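Local coordinates for putative sarcosine dimethylglycine methyltransferase (PDB 2O57), which is of unknown function but probably transfers methyl groups from S-adenosylmethionine to sarcosine or dimethylglycine, at residues G41-H46 / A62-D67; G48-P53 / V239-K244; T66-A71 / A97-R102. All coordinates share one frame; numbering follows the deposited sequence.

Contact 1. Residues G41-H46 / A62-D67; sequences GGEDIH and ASLRTD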
ATOM      1  N   GLY A  41     -11.425  -8.501  23.414  1.00 15.05           N
ATOM      2  CA  GLY A  41     -10.547  -9.263  24.319  1.00 14.09           C
ATOM      3  C   GLY A  41      -9.065  -9.039  24.026  1.00 14.14           C
ATOM      4  O   GLY A  41      -8.613  -7.929  23.672  1.00 13.98           O
ATOM      5  N   GLY A  42      -8.287 -10.088  24.180  1.00 14.03           N
ATOM      6  CA  GLY A  42      -6.849  -9.959  24.085  1.00 14.21           C
ATOM      7  C   GLY A  42      -6.302 -10.129  22.699  1.00 14.86           C
ATOM      8  O   GLY A  42      -5.089 -10.223  22.523  1.00 14.52           O
ATOM      9  N   GLU A  43      -7.184 -10.179  21.699  1.00 14.96           N
ATOM     10  CA  GLU A  43      -6.722 -10.305  20.312  1.00 14.66           C
ATOM     11  C   GLU A  43      -6.848  -8.915  19.707  1.00 14.35           C
ATOM     12  O   GLU A  43      -7.946  -8.494  19.276  1.00 14.14           O
ATOM     13  CB  GLU A  43      -7.533 -11.337  19.542  1.00 15.10           C
ATOM     14  CG  GLU A  43      -6.986 -11.616  18.153  1.00 17.43           C
ATOM     15  CD  GLU A  43      -7.950 -12.436  17.273  1.00 18.86           C
ATOM     16  OE1 GLU A  43      -8.908 -13.014  17.820  1.00 22.52           O
ATOM     17  OE2 GLU A  43      -7.763 -12.468  16.027  1.00 22.66           O
ATOM     18  N   ASP A  44      -5.722  -8.202  19.713  1.00 12.59           N
ATOM     19  CA  ASP A  44      -5.703  -6.755  19.485  1.00 13.08           C
ATOM     20  C   ASP A  44      -6.263  -6.348  18.130  1.00 12.59           C
ATOM     21  O   ASP A  44      -5.972  -7.001  17.129  1.00 13.91           O
ATOM     22  CB  ASP A  44      -4.285  -6.229  19.600  1.00 12.20           C
ATOM     23  CG  ASP A  44      -3.668  -6.525  20.940  1.00 12.42           C
ATOM     24  OD1 ASP A  44      -3.625  -5.626  21.795  1.00 12.03           O
ATOM     25  OD2 ASP A  44      -3.235  -7.650  21.138  1.00 13.94           O
ATOM     26  N   ILE A  45      -7.035  -5.266  18.155  1.00 12.55           N
ATOM     27  CA  ILE A  45      -7.571  -4.544  16.991  1.00 12.54           C
ATOM     28  C   ILE A  45      -6.699  -3.354  16.566  1.00 13.06           C
ATOM     29  O   ILE A  45      -6.297  -2.507  17.396  1.00 13.05           O
ATOM     30  CB  ILE A  45      -9.012  -4.011  17.329  1.00 12.74           C
ATOM     31  CG1 ILE A  45      -9.941  -5.169  17.699  1.00 12.73           C
ATOM     32  CG2 ILE A  45      -9.614  -3.096  16.179  1.00 13.19           C
ATOM     33  CD1 ILE A  45     -10.199  -6.207  16.534  1.00 11.69           C
ATOM     34  N   HIS A  46      -6.492  -3.231  15.257  1.00 12.46           N
ATOM     35  CA  HIS A  46      -5.848  -2.060  14.683  1.00 11.97           C
ATOM     36  C   HIS A  46      -6.669  -1.673  13.457  1.00 11.17           C
ATOM     37  O   HIS A  46      -7.639  -2.376  13.125  1.00 11.26           O
ATOM     38  CB  HIS A  46      -4.384  -2.344  14.279  1.00 12.00           C
ATOM     39  CG  HIS A  46      -3.563  -2.923  15.395  1.00 12.29           C
ATOM     40  ND1 HIS A  46      -3.448  -4.280  15.596  1.00 14.28           N
ATOM     41  CD2 HIS A  46      -2.890  -2.329  16.410  1.00 14.33           C
ATOM     42  CE1 HIS A  46      -2.700  -4.504  16.665  1.00 13.09           C
ATOM     43  NE2 HIS A  46      -2.351  -3.335  17.183  1.00 13.12           N
ATOM     44  N   ALA A  62     -11.848  -7.284   9.393  1.00 11.32           N
ATOM     45  CA  ALA A  62     -11.003  -6.243   8.779  1.00 10.53           C
ATOM     46  C   ALA A  62      -9.622  -6.090   9.460  1.00 10.22           C
ATOM     47  O   ALA A  62      -8.613  -5.918   8.789  1.00 10.42           O
ATOM     48  CB  ALA A  62     -11.716  -4.912   8.794  1.00 10.20           C
ATOM     49  N   SER A  63      -9.597  -6.113  10.794  1.00 10.85           N
ATOM     50  CA  SER A  63      -8.335  -6.005  11.530  1.00 10.83           C
ATOM     51  C   SER A  63      -7.438  -7.242  11.214  1.00 10.64           C
ATOM     52  O   SER A  63      -6.228  -7.091  11.070  1.00 10.49           O
ATOM     53  CB  SER A  63      -8.587  -5.846  13.031  1.00 10.19           C
ATOM     54  OG  SER A  63      -7.378  -5.720  13.725  1.00 10.42           O
ATOM     55  N   LEU A  64      -8.015  -8.434  11.110  1.00  9.86           N
ATOM     56  CA  LEU A  64      -7.266  -9.624  10.628  1.00 11.39           C
ATOM     57  C   LEU A  64      -6.761  -9.508   9.205  1.00 11.02           C
ATOM     58  O   LEU A  64      -5.653  -9.964   8.914  1.00 10.39           O
ATOM     59  CB  LEU A  64      -8.091 -10.919  10.725  1.00 12.27           C
ATOM     60  CG  LEU A  64      -8.285 -11.431  12.129  1.00 16.35           C
ATOM     61  CD1 LEU A  64      -9.460 -12.399  12.130  1.00 23.21           C
ATOM     62  CD2 LEU A  64      -6.980 -12.100  12.638  1.00 21.37           C
ATOM     63  N   ARG A  65      -7.544  -8.881   8.322  1.00 11.43           N
ATOM     64  CA  ARG A  65      -7.068  -8.611   6.926  1.00 11.35           C
ATOM     65  C   ARG A  65      -5.809  -7.726   6.965  1.00 11.67           C
ATOM     66  O   ARG A  65      -4.815  -8.000   6.278  1.00  8.81           O
ATOM     67  CB  ARG A  65      -8.130  -7.950   6.074  1.00 11.93           C
ATOM     68  CG  ARG A  65      -9.337  -8.857   5.749  1.00 12.39           C
ATOM     69  CD  ARG A  65     -10.239  -8.291   4.650  1.00 11.86           C
ATOM     70  NE  ARG A  65     -11.562  -8.890   4.743  1.00 12.83           N
ATOM     71  CZ  ARG A  65     -12.635  -8.295   5.270  1.00 16.31           C
ATOM     72  NH1 ARG A  65     -12.591  -7.037   5.683  1.00 11.83           N
ATOM     73  NH2 ARG A  65     -13.791  -8.959   5.339  1.00 13.72           N
ATOM     74  N   THR A  66      -5.828  -6.696   7.827  1.00 10.67           N
ATOM     75  CA  THR A  66      -4.642  -5.858   8.018  1.00 11.59           C
ATOM     76  C   THR A  66      -3.440  -6.695   8.469  1.00 11.90           C
ATOM     77  O   THR A  66      -2.336  -6.533   7.934  1.00 12.51           O
ATOM     78  CB  THR A  66      -4.914  -4.754   9.050  1.00 11.64           C
ATOM     79  OG1 THR A  66      -5.688  -3.753   8.431  1.00  9.54           O
ATOM     80  CG2 THR A  66      -3.589  -4.111   9.600  1.00 13.05           C
ATOM     81  N   ASP A  67      -3.642  -7.588   9.452  1.00 12.76           N
ATOM     82  CA  ASP A  67      -2.534  -8.404   9.977  1.00 13.35           C
ATOM     83  C   ASP A  67      -1.957  -9.355   8.901  1.00 13.35           C
ATOM     84  O   ASP A  67      -0.739  -9.473   8.757  1.00 12.89           O
ATOM     85  CB  ASP A  67      -2.997  -9.242  11.177  1.00 13.95           C
ATOM     86  CG  ASP A  67      -3.441  -8.397  12.318  1.00 15.49           C
ATOM     87  OD1 ASP A  67      -3.054  -7.203  12.356  1.00 16.48           O
ATOM     88  OD2 ASP A  67      -4.185  -8.928  13.177  1.00 16.45           O
TER
HETATM   89  O   HOH W   1      -6.256  -7.890  14.583  1.00 16.82           O
HETATM   90  O   HOH W   2      -4.541  -5.380  13.172  1.00 22.13           O

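Contact 2. Residues G48-P53 / V239-K244; sequences GLYKEP and VHHYSK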
ATOM      1  N   GLY A  48      -8.433  -1.469  10.203  1.00 10.61           N
ATOM      2  CA  GLY A  48      -8.752  -2.612   9.378  1.00 10.63           C
ATOM      3  C   GLY A  48      -8.732  -2.343   7.877  1.00 10.86           C
ATOM      4  O   GLY A  48      -8.774  -1.191   7.439  1.00 11.45           O
ATOM      5  N   LEU A  49      -8.683  -3.429   7.113  1.00 10.76           N
ATOM      6  CA  LEU A  49      -8.922  -3.391   5.672  1.00 10.87           C
ATOM      7  C   LEU A  49     -10.370  -3.907   5.460  1.00 10.13           C
ATOM      8  O   LEU A  49     -10.663  -5.082   5.693  1.00 10.96           O
ATOM      9  CB  LEU A  49      -7.872  -4.239   4.924  1.00 11.63           C
ATOM     10  CG  LEU A  49      -6.380  -3.822   4.977  1.00 10.98           C
ATOM     11  CD1 LEU A  49      -5.554  -4.888   4.194  1.00 12.92           C
ATOM     12  CD2 LEU A  49      -6.212  -2.387   4.400  1.00 12.00           C
ATOM     13  N   TYR A  50     -11.278  -3.005   5.075  1.00  9.77           N
ATOM     14  CA  TYR A  50     -12.734  -3.287   5.013  1.00 10.04           C
ATOM     15  C   TYR A  50     -13.245  -3.677   3.612  1.00 11.37           C
ATOM     16  O   TYR A  50     -12.764  -3.173   2.600  1.00 11.49           O
ATOM     17  CB  TYR A  50     -13.556  -2.113   5.569  1.00  9.98           C
ATOM     18  CG  TYR A  50     -13.339  -1.993   7.062  1.00 10.57           C
ATOM     19  CD1 TYR A  50     -14.187  -2.673   7.961  1.00 10.56           C
ATOM     20  CD2 TYR A  50     -12.282  -1.230   7.573  1.00  8.79           C
ATOM     21  CE1 TYR A  50     -13.998  -2.610   9.351  1.00 12.42           C
ATOM     22  CE2 TYR A  50     -12.056  -1.174   8.987  1.00  9.33           C
ATOM     23  CZ  TYR A  50     -12.922  -1.849   9.860  1.00 11.97           C
ATOM     24  OH  TYR A  50     -12.680  -1.789  11.218  1.00 10.38           O
ATOM     25  N   LYS A  51     -14.196  -4.604   3.573  1.00 11.89           N
ATOM     26  CA  LYS A  51     -14.781  -5.094   2.317  1.00 14.89           C
ATOM     27  C   LYS A  51     -16.144  -4.413   2.188  1.00 14.31           C
ATOM     28  O   LYS A  51     -16.897  -4.400   3.149  1.00 12.90           O
ATOM     29  CB  LYS A  51     -14.974  -6.608   2.426  1.00 13.86           C
ATOM     30  CG  LYS A  51     -15.664  -7.279   1.255  1.00 19.30           C
ATOM     31  CD  LYS A  51     -15.609  -8.821   1.435  1.00 19.47           C
ATOM     32  CE  LYS A  51     -16.440  -9.559   0.357  1.00 27.84           C
ATOM     33  NZ  LYS A  51     -16.277 -11.076   0.438  1.00 28.03           N
ATOM     34  N   GLU A  52     -16.466  -3.855   1.025  1.00 14.82           N
ATOM     35  CA  GLU A  52     -17.831  -3.315   0.776  1.00 16.71           C
ATOM     36  C   GLU A  52     -18.876  -4.413   0.660  1.00 16.86           C
ATOM     37  O   GLU A  52     -18.554  -5.485   0.142  1.00 17.75           O
ATOM     38  CB  GLU A  52     -17.850  -2.480  -0.509  1.00 17.51           C
ATOM     39  CG  GLU A  52     -17.013  -1.225  -0.373  1.00 21.38           C
ATOM     40  CD  GLU A  52     -17.763  -0.084   0.328  1.00 25.04           C
ATOM     41  OE1 GLU A  52     -18.899  -0.304   0.827  1.00 22.81           O
ATOM     42  OE2 GLU A  52     -17.194   1.032   0.400  1.00 27.44           O
ATOM     43  N   PRO A  53     -20.126  -4.184   1.165  1.00 16.11           N
ATOM     44  CA  PRO A  53     -20.608  -3.015   1.930  1.00 15.30           C
ATOM     45  C   PRO A  53     -20.058  -2.995   3.359  1.00 14.37           C
ATOM     46  O   PRO A  53     -20.224  -3.961   4.147  1.00 12.96           O
ATOM     47  CB  PRO A  53     -22.139  -3.156   1.909  1.00 15.96           C
ATOM     48  CG  PRO A  53     -22.390  -4.663   1.686  1.00 16.65           C
ATOM     49  CD  PRO A  53     -21.182  -5.195   0.934  1.00 16.77           C
ATOM     50  N   VAL A 239     -11.223   6.162   7.442  1.00 10.77           N
ATOM     51  CA  VAL A 239     -12.657   6.539   7.487  1.00 11.46           C
ATOM     52  C   VAL A 239     -13.549   5.357   7.865  1.00 11.33           C
ATOM     53  O   VAL A 239     -14.373   5.478   8.794  1.00 11.45           O
ATOM     54  CB  VAL A 239     -13.129   7.197   6.160  1.00 11.00           C
ATOM     55  CG1 VAL A 239     -14.684   7.346   6.120  1.00 11.90           C
ATOM     56  CG2 VAL A 239     -12.436   8.521   6.001  1.00 12.04           C
ATOM     57  N   HIS A 240     -13.362   4.211   7.202  1.00 11.34           N
ATOM     58  CA  HIS A 240     -14.230   3.069   7.476  1.00 11.58           C
ATOM     59  C   HIS A 240     -14.022   2.584   8.903  1.00 11.72           C
ATOM     60  O   HIS A 240     -14.992   2.269   9.588  1.00 10.05           O
ATOM     61  CB  HIS A 240     -13.920   1.907   6.553  1.00 11.01           C
ATOM     62  CG  HIS A 240     -14.241   2.185   5.120  1.00 14.22           C
ATOM     63  ND1 HIS A 240     -13.509   1.657   4.079  1.00 16.97           N
ATOM     64  CD2 HIS A 240     -15.217   2.936   4.558  1.00 12.78           C
ATOM     65  CE1 HIS A 240     -14.024   2.066   2.931  1.00 15.50           C
ATOM     66  NE2 HIS A 240     -15.050   2.853   3.193  1.00 14.70           N
ATOM     67  N   HIS A 241     -12.761   2.471   9.300  1.00 10.42           N
ATOM     68  CA  HIS A 241     -12.430   1.870  10.592  1.00 10.63           C
ATOM     69  C   HIS A 241     -12.991   2.696  11.746  1.00 11.54           C
ATOM     70  O   HIS A 241     -13.645   2.152  12.628  1.00 11.20           O
ATOM     71  CB  HIS A 241     -10.929   1.781  10.770  1.00 10.49           C
ATOM     72  CG  HIS A 241     -10.528   1.063  12.015  1.00 10.37           C
ATOM     73  ND1 HIS A 241     -10.777  -0.285  12.212  1.00  9.37           N
ATOM     74  CD2 HIS A 241      -9.931   1.517  13.142  1.00 10.61           C
ATOM     75  CE1 HIS A 241     -10.300  -0.637  13.395  1.00 11.80           C
ATOM     76  NE2 HIS A 241      -9.780   0.439  13.976  1.00 11.05           N
ATOM     77  N   TYR A 242     -12.734   4.001  11.728  1.00 11.35           N
ATOM     78  CA  TYR A 242     -13.230   4.843  12.799  1.00 11.71           C
ATOM     79  C   TYR A 242     -14.750   5.018  12.796  1.00 11.25           C
ATOM     80  O   TYR A 242     -15.342   5.054  13.877  1.00  8.47           O
ATOM     81  CB  TYR A 242     -12.456   6.149  12.860  1.00 12.60           C
ATOM     82  CG  TYR A 242     -11.058   5.894  13.366  1.00 16.87           C
ATOM     83  CD1 TYR A 242     -10.854   5.209  14.582  1.00 17.72           C
ATOM     84  CD2 TYR A 242      -9.950   6.276  12.637  1.00 16.49           C
ATOM     85  CE1 TYR A 242      -9.568   4.943  15.055  1.00 20.95           C
ATOM     86  CE2 TYR A 242      -8.639   6.010  13.117  1.00 18.10           C
ATOM     87  CZ  TYR A 242      -8.469   5.363  14.300  1.00 18.34           C
ATOM     88  OH  TYR A 242      -7.199   5.126  14.760  1.00 20.53           O
ATOM     89  N   SER A 243     -15.368   5.004  11.600  1.00 10.52           N
ATOM     90  CA  SER A 243     -16.841   4.956  11.494  1.00 11.28           C
ATOM     91  C   SER A 243     -17.417   3.663  12.125  1.00 10.99           C
ATOM     92  O   SER A 243     -18.408   3.706  12.891  1.00  9.62           O
ATOM     93  CB  SER A 243     -17.281   5.051  10.005  1.00 12.25           C
ATOM     94  OG  SER A 243     -16.880   6.299   9.467  1.00 13.76           O
ATOM     95  N   LYS A 244     -16.809   2.509  11.812  1.00 10.22           N
ATOM     96  CA  LYS A 244     -17.264   1.244  12.409  1.00  9.81           C
ATOM     97  C   LYS A 244     -17.028   1.195  13.931  1.00 10.62           C
ATOM     98  O   LYS A 244     -17.882   0.705  14.691  1.00 10.56           O
ATOM     99  CB  LYS A 244     -16.542   0.059  11.760  1.00  9.95           C
ATOM    100  CG  LYS A 244     -16.802  -0.087  10.232  1.00 11.96           C
ATOM    101  CD  LYS A 244     -18.147  -0.651   9.948  1.00 12.94           C
ATOM    102  CE  LYS A 244     -18.210  -2.099  10.366  1.00 14.36           C
ATOM    103  NZ  LYS A 244     -19.527  -2.691  10.086  1.00 15.14           N
TER
HETATM  104  O   HOH W   3     -10.849  -0.316   4.038  1.00 19.09           O

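Contact 3. Residues T66-A71 / A97-R102; sequences TDEWLA and ARFLVR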
ATOM      1  N   THR A  66      -5.828  -6.696   7.827  1.00 10.67           N
ATOM      2  CA  THR A  66      -4.642  -5.858   8.018  1.00 11.59           C
ATOM      3  C   THR A  66      -3.440  -6.695   8.469  1.00 11.90           C
ATOM      4  O   THR A  66      -2.336  -6.533   7.934  1.00 12.51           O
ATOM      5  CB  THR A  66      -4.914  -4.754   9.050  1.00 11.64           C
ATOM      6  OG1 THR A  66      -5.688  -3.753   8.431  1.00  9.54           O
ATOM      7  CG2 THR A  66      -3.589  -4.111   9.600  1.00 13.05           C
ATOM      8  N   ASP A  67      -3.642  -7.588   9.452  1.00 12.76           N
ATOM      9  CA  ASP A  67      -2.534  -8.404   9.977  1.00 13.35           C
ATOM     10  C   ASP A  67      -1.957  -9.355   8.901  1.00 13.35           C
ATOM     11  O   ASP A  67      -0.739  -9.473   8.757  1.00 12.89           O
ATOM     12  CB  ASP A  67      -2.997  -9.242  11.177  1.00 13.95           C
ATOM     13  CG  ASP A  67      -3.441  -8.397  12.318  1.00 15.49           C
ATOM     14  OD1 ASP A  67      -3.054  -7.203  12.356  1.00 16.48           O
ATOM     15  OD2 ASP A  67      -4.185  -8.928  13.177  1.00 16.45           O
ATOM     16  N   GLU A  68      -2.847  -9.991   8.136  1.00 13.47           N
ATOM     17  CA  GLU A  68      -2.457 -10.852   6.998  1.00 14.49           C
ATOM     18  C   GLU A  68      -1.713 -10.043   5.946  1.00 13.35           C
ATOM     19  O   GLU A  68      -0.702 -10.501   5.422  1.00 12.88           O
ATOM     20  CB  GLU A  68      -3.678 -11.510   6.341  1.00 14.05           C
ATOM     21  CG  GLU A  68      -4.374 -12.569   7.212  1.00 19.80           C
ATOM     22  CD  GLU A  68      -3.599 -13.877   7.358  1.00 21.50           C
ATOM     23  OE1 GLU A  68      -2.598 -14.100   6.630  1.00 22.79           O
ATOM     24  OE2 GLU A  68      -4.022 -14.707   8.198  1.00 22.94           O
ATOM     25  N   TRP A  69      -2.234  -8.855   5.617  1.00 12.76           N
ATOM     26  CA  TRP A  69      -1.596  -7.984   4.597  1.00 13.46           C
ATOM     27  C   TRP A  69      -0.192  -7.566   5.059  1.00 12.55           C
ATOM     28  O   TRP A  69       0.781  -7.717   4.319  1.00 12.57           O
ATOM     29  CB  TRP A  69      -2.452  -6.719   4.284  1.00 14.88           C
ATOM     30  CG  TRP A  69      -1.649  -5.618   3.609  1.00 15.78           C
ATOM     31  CD1 TRP A  69      -1.082  -5.660   2.352  1.00 17.00           C
ATOM     32  CD2 TRP A  69      -1.295  -4.334   4.166  1.00 17.73           C
ATOM     33  NE1 TRP A  69      -0.399  -4.485   2.108  1.00 17.36           N
ATOM     34  CE2 TRP A  69      -0.525  -3.653   3.192  1.00 17.67           C
ATOM     35  CE3 TRP A  69      -1.566  -3.696   5.390  1.00 18.34           C
ATOM     36  CZ2 TRP A  69      -0.016  -2.377   3.404  1.00 17.52           C
ATOM     37  CZ3 TRP A  69      -1.053  -2.415   5.613  1.00 20.17           C
ATOM     38  CH2 TRP A  69      -0.284  -1.763   4.612  1.00 20.01           C
ATOM     39  N   LEU A  70      -0.082  -7.032   6.272  1.00 12.63           N
ATOM     40  CA  LEU A  70       1.212  -6.525   6.744  1.00 13.33           C
ATOM     41  C   LEU A  70       2.235  -7.657   6.842  1.00 12.72           C
ATOM     42  O   LEU A  70       3.373  -7.480   6.441  1.00 11.48           O
ATOM     43  CB  LEU A  70       1.125  -5.788   8.091  1.00 13.48           C
ATOM     44  CG  LEU A  70       2.367  -4.929   8.461  1.00 14.27           C
ATOM     45  CD1 LEU A  70       2.501  -3.667   7.519  1.00 12.95           C
ATOM     46  CD2 LEU A  70       2.194  -4.430   9.920  1.00 13.21           C
ATOM     47  N   ALA A  71       1.798  -8.811   7.335  1.00 13.02           N
ATOM     48  CA  ALA A  71       2.652  -9.980   7.461  1.00 13.73           C
ATOM     49  C   ALA A  71       3.086 -10.461   6.063  1.00 14.24           C
ATOM     50  O   ALA A  71       4.222 -10.835   5.863  1.00 13.12           O
ATOM     51  CB  ALA A  71       1.950 -11.068   8.221  1.00 13.85           C
ATOM     52  N   ALA A  97       1.815 -10.740  18.014  1.00 13.63           N
ATOM     53  CA  ALA A  97       2.945 -11.596  18.320  1.00 14.17           C
ATOM     54  C   ALA A  97       2.514 -13.065  18.237  1.00 13.44           C
ATOM     55  O   ALA A  97       3.199 -13.877  17.612  1.00 13.23           O
ATOM     56  CB  ALA A  97       3.528 -11.288  19.690  1.00 13.67           C
ATOM     57  N   ARG A  98       1.375 -13.390  18.850  1.00 12.57           N
ATOM     58  CA  ARG A  98       0.842 -14.741  18.746  1.00 12.73           C
ATOM     59  C   ARG A  98       0.510 -15.128  17.305  1.00 12.48           C
ATOM     60  O   ARG A  98       0.848 -16.237  16.888  1.00 11.36           O
ATOM     61  CB  ARG A  98      -0.366 -14.971  19.670  1.00 12.87           C
ATOM     62  CG  ARG A  98       0.102 -15.079  21.160  1.00 13.14           C
ATOM     63  CD  ARG A  98      -1.064 -15.279  22.127  1.00 11.83           C
ATOM     64  NE  ARG A  98      -1.999 -14.134  22.135  1.00 12.64           N
ATOM     65  CZ  ARG A  98      -1.868 -13.024  22.865  1.00 12.94           C
ATOM     66  NH1 ARG A  98      -0.803 -12.866  23.656  1.00  8.97           N
ATOM     67  NH2 ARG A  98      -2.829 -12.068  22.798  1.00 12.18           N
ATOM     68  N   PHE A  99      -0.132 -14.219  16.559  1.00 11.96           N
ATOM     69  CA  PHE A  99      -0.401 -14.422  15.106  1.00 12.38           C
ATOM     70  C   PHE A  99       0.892 -14.757  14.312  1.00 13.22           C
ATOM     71  O   PHE A  99       0.948 -15.744  13.563  1.00 13.30           O
ATOM     72  CB  PHE A  99      -1.073 -13.170  14.540  1.00 12.23           C
ATOM     73  CG  PHE A  99      -1.178 -13.136  13.035  1.00 12.93           C
ATOM     74  CD1 PHE A  99      -2.224 -13.792  12.392  1.00 14.54           C
ATOM     75  CD2 PHE A  99      -0.255 -12.425  12.269  1.00 12.94           C
ATOM     76  CE1 PHE A  99      -2.335 -13.757  11.000  1.00 16.99           C
ATOM     77  CE2 PHE A  99      -0.359 -12.363  10.869  1.00 12.07           C
ATOM     78  CZ  PHE A  99      -1.398 -13.018  10.239  1.00 14.97           C
ATOM     79  N   LEU A 100       1.932 -13.948  14.490  1.00 12.53           N
ATOM     80  CA  LEU A 100       3.184 -14.184  13.757  1.00 12.78           C
ATOM     81  C   LEU A 100       3.913 -15.490  14.159  1.00 13.18           C
ATOM     82  O   LEU A 100       4.489 -16.205  13.311  1.00 13.44           O
ATOM     83  CB  LEU A 100       4.100 -12.968  13.917  1.00 12.71           C
ATOM     84  CG  LEU A 100       3.628 -11.644  13.293  1.00 11.71           C
ATOM     85  CD1 LEU A 100       4.669 -10.591  13.659  1.00 13.83           C
ATOM     86  CD2 LEU A 100       3.517 -11.775  11.774  1.00 10.15           C
ATOM     87  N   VAL A 101       3.913 -15.779  15.460  1.00 14.06           N
ATOM     88  CA  VAL A 101       4.554 -16.986  15.974  1.00 15.11           C
ATOM     89  C   VAL A 101       3.832 -18.235  15.399  1.00 15.23           C
ATOM     90  O   VAL A 101       4.494 -19.117  14.836  1.00 15.75           O
ATOM     91  CB  VAL A 101       4.617 -17.005  17.534  1.00 14.83           C
ATOM     92  CG1 VAL A 101       5.061 -18.407  18.065  1.00 16.43           C
ATOM     93  CG2 VAL A 101       5.537 -15.878  18.051  1.00 15.43           C
ATOM     94  N   ARG A 102       2.501 -18.292  15.504  1.00 15.01           N
ATOM     95  CA  ARG A 102       1.749 -19.451  14.976  1.00 15.73           C
ATOM     96  C   ARG A 102       1.927 -19.581  13.452  1.00 15.63           C
ATOM     97  O   ARG A 102       1.969 -20.696  12.928  1.00 15.02           O
ATOM     98  CB  ARG A 102       0.230 -19.398  15.302  1.00 15.48           C
ATOM     99  CG  ARG A 102      -0.174 -19.296  16.797  1.00 15.92           C
ATOM    100  CD  ARG A 102      -1.712 -19.236  16.921  1.00 17.06           C
ATOM    101  NE  ARG A 102      -2.232 -18.882  18.252  1.00 17.92           N
ATOM    102  CZ  ARG A 102      -2.322 -19.767  19.235  1.00 19.34           C
ATOM    103  NH1 ARG A 102      -1.919 -21.008  19.017  1.00 24.76           N
ATOM    104  NH2 ARG A 102      -2.813 -19.434  20.422  1.00 19.82           N
TER

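Contact 1. Residues G41-H46 / A62-D67
The backbone N of His-46 gives its hydrogen to OG of Ser-63 across 3.1 Å, in a nearly straight bond (169°) that marks the tight part of the contact. OG stands anti to the backbone N of its own residue (chi1 -179°), which turns it from the helix toward the loop. Beside it, CB of Ser-63 packs on CD1 of Ile-45 at 3.9 Å. Serine suits the place because it is small enough for the loop to come close, yet brings a hydroxyl that can take a backbone N-H. Two waters complete this polar cluster: one bonds to O of Asp-44 at 2.7 Å, to OG of Ser-63 and to OD2 of Asp-67; the other, in the ring plane of His-46 and 2.9 Å from ND1, joins it to the same hydroxyl and to OD1 of Asp-67, which also binds Gln-157. The looser side is the partly exposed rim, where OE2 of Glu-43 lies 3.5 Å from CD2 of Leu-64. Asp-44 itself turns to the backbone N atoms of Tyr-93 and Gly-95, in the probable cofactor-binding glycine-rich loop. By meeting one N-H and both waters, the Ser-63 hydroxyl probably fixes the loop's distance from helix 59-76 while tying in Asp-67.

Contact 2. Residues G48-P53 / V239-K244
Tyr-50 packs the loop between helices 27-40 and 59-76 on helix 235-251, late in the chain, meeting His-240, His-241 and Lys-244. Its CB lies 4.1 Å from ND1 of His-240, while CD2 packs 3.7 Å from CB of that histidine, as the two side chains slide past each other in opposite directions. One ring face lies against the helix backbone at C of His-240. Along the far rim, CE1 touches CG of Lys-244 at 3.9 Å, while CE2 comes within 3.5 Å of CA of His-241. The bent lysine chain carries NZ onward to O of Asp-57 and O of Val-54. At the tip, OH bonds to ND1 of His-241 over 2.6 Å, at the imidazole edge near its plane; CG of His-241 lies anti to its backbone N (chi1 -175°), and the rotation about chi2 then sets ND1 toward the phenol. Gly-48 suits its place because a side-chain carbon would run into CE2 of Tyr-50. Nearer the second subunit, OE2 of Glu-52 lies 4.0 Å from NE2 of His-240, their planes 86° apart. Since either the phenol or the imidazole could supply the proton, tyrosine and histidine suit a short bond between buried residues.

Contact 3. Residues T66-A71 / A97-R102
The carbonyl O of Asp-67 is met from two directions: it accepts the helical bond from N of Ala-71 at 3.0 Å, and CE2 of Phe-99 comes up to it at 3.6 Å from the neighbouring helix. CG of Phe-99 is anti to its backbone N (chi1 170°), which sends the ring out from helix 95-104 toward helix 59-76. CB of Asp-67 stands over one face, 4.2 Å from the centroid of the Phe-99 ring and 15° off the ring normal, a CH-pi contact. At the ring edge, OE2 of Glu-68 lies near the ring plane, 3.4 Å from CE1 of Phe-99, with its carboxylate turned almost square to the ring; the slightly positive rim hydrogens of a phenyl group probably welcome such an oxygen. The bend of Glu-68 at chi2 helps to fold the carboxylate back to this rim, and OE1 has a long, weak ion pair with Lys-103. In the Rossmann-like methyltransferase fold, helix 95-104 is the helix of the beta-alpha-beta crossover between parallel strands 85-89 and 107-112, directly after the glycine-rich turn that probably receives the cofactor. Helix 59-76 packs beside it; the axes of segments 66-71 and 97-102 come within 11.3 Å and cross at -55°. An alanine at Phe-99 removes the ring, and would probably open a gap between the helices, in which CB of Asp-67 and the methyl of Ala-71 lose their ring contacts and the Glu-68 carboxylate is freer to turn. Ala-71 suits its place because a lone methyl can fit between two larger side chains: its CB is 3.7 Å from CE2 of Phe-99, near the ring plane, and 3.9 Å from CD2 of Leu-100. Leu-100 also reaches the sheet, touching Ile-108 of strand 107-112 and Trp-155 of strand 151-157.

Overall arrangement
Along the chain come 41-46, 48-53, 62-67 with 66-71, then 97-102 and, much later, 239-244. Contacts 1 and 3 share helix 59-76, their segments overlapping at Thr-66 and Asp-67, and their centres are about 9 Å apart. The centre of contact 2 lies about 13 Å from that of contact 1 and 19 Å from that of contact 3, which is nested within the loop contact 2 closes. Leu-49 links contact 2 to the shared helix through Ala-62 and Arg-65. Helix 59-76 thus has beside it helix 95-104, which follows the glycine-rich turn, while residues 48-53 of the preceding loop pack on helix 235-251, tying N-terminal, Rossmann-like and late-chain elements together.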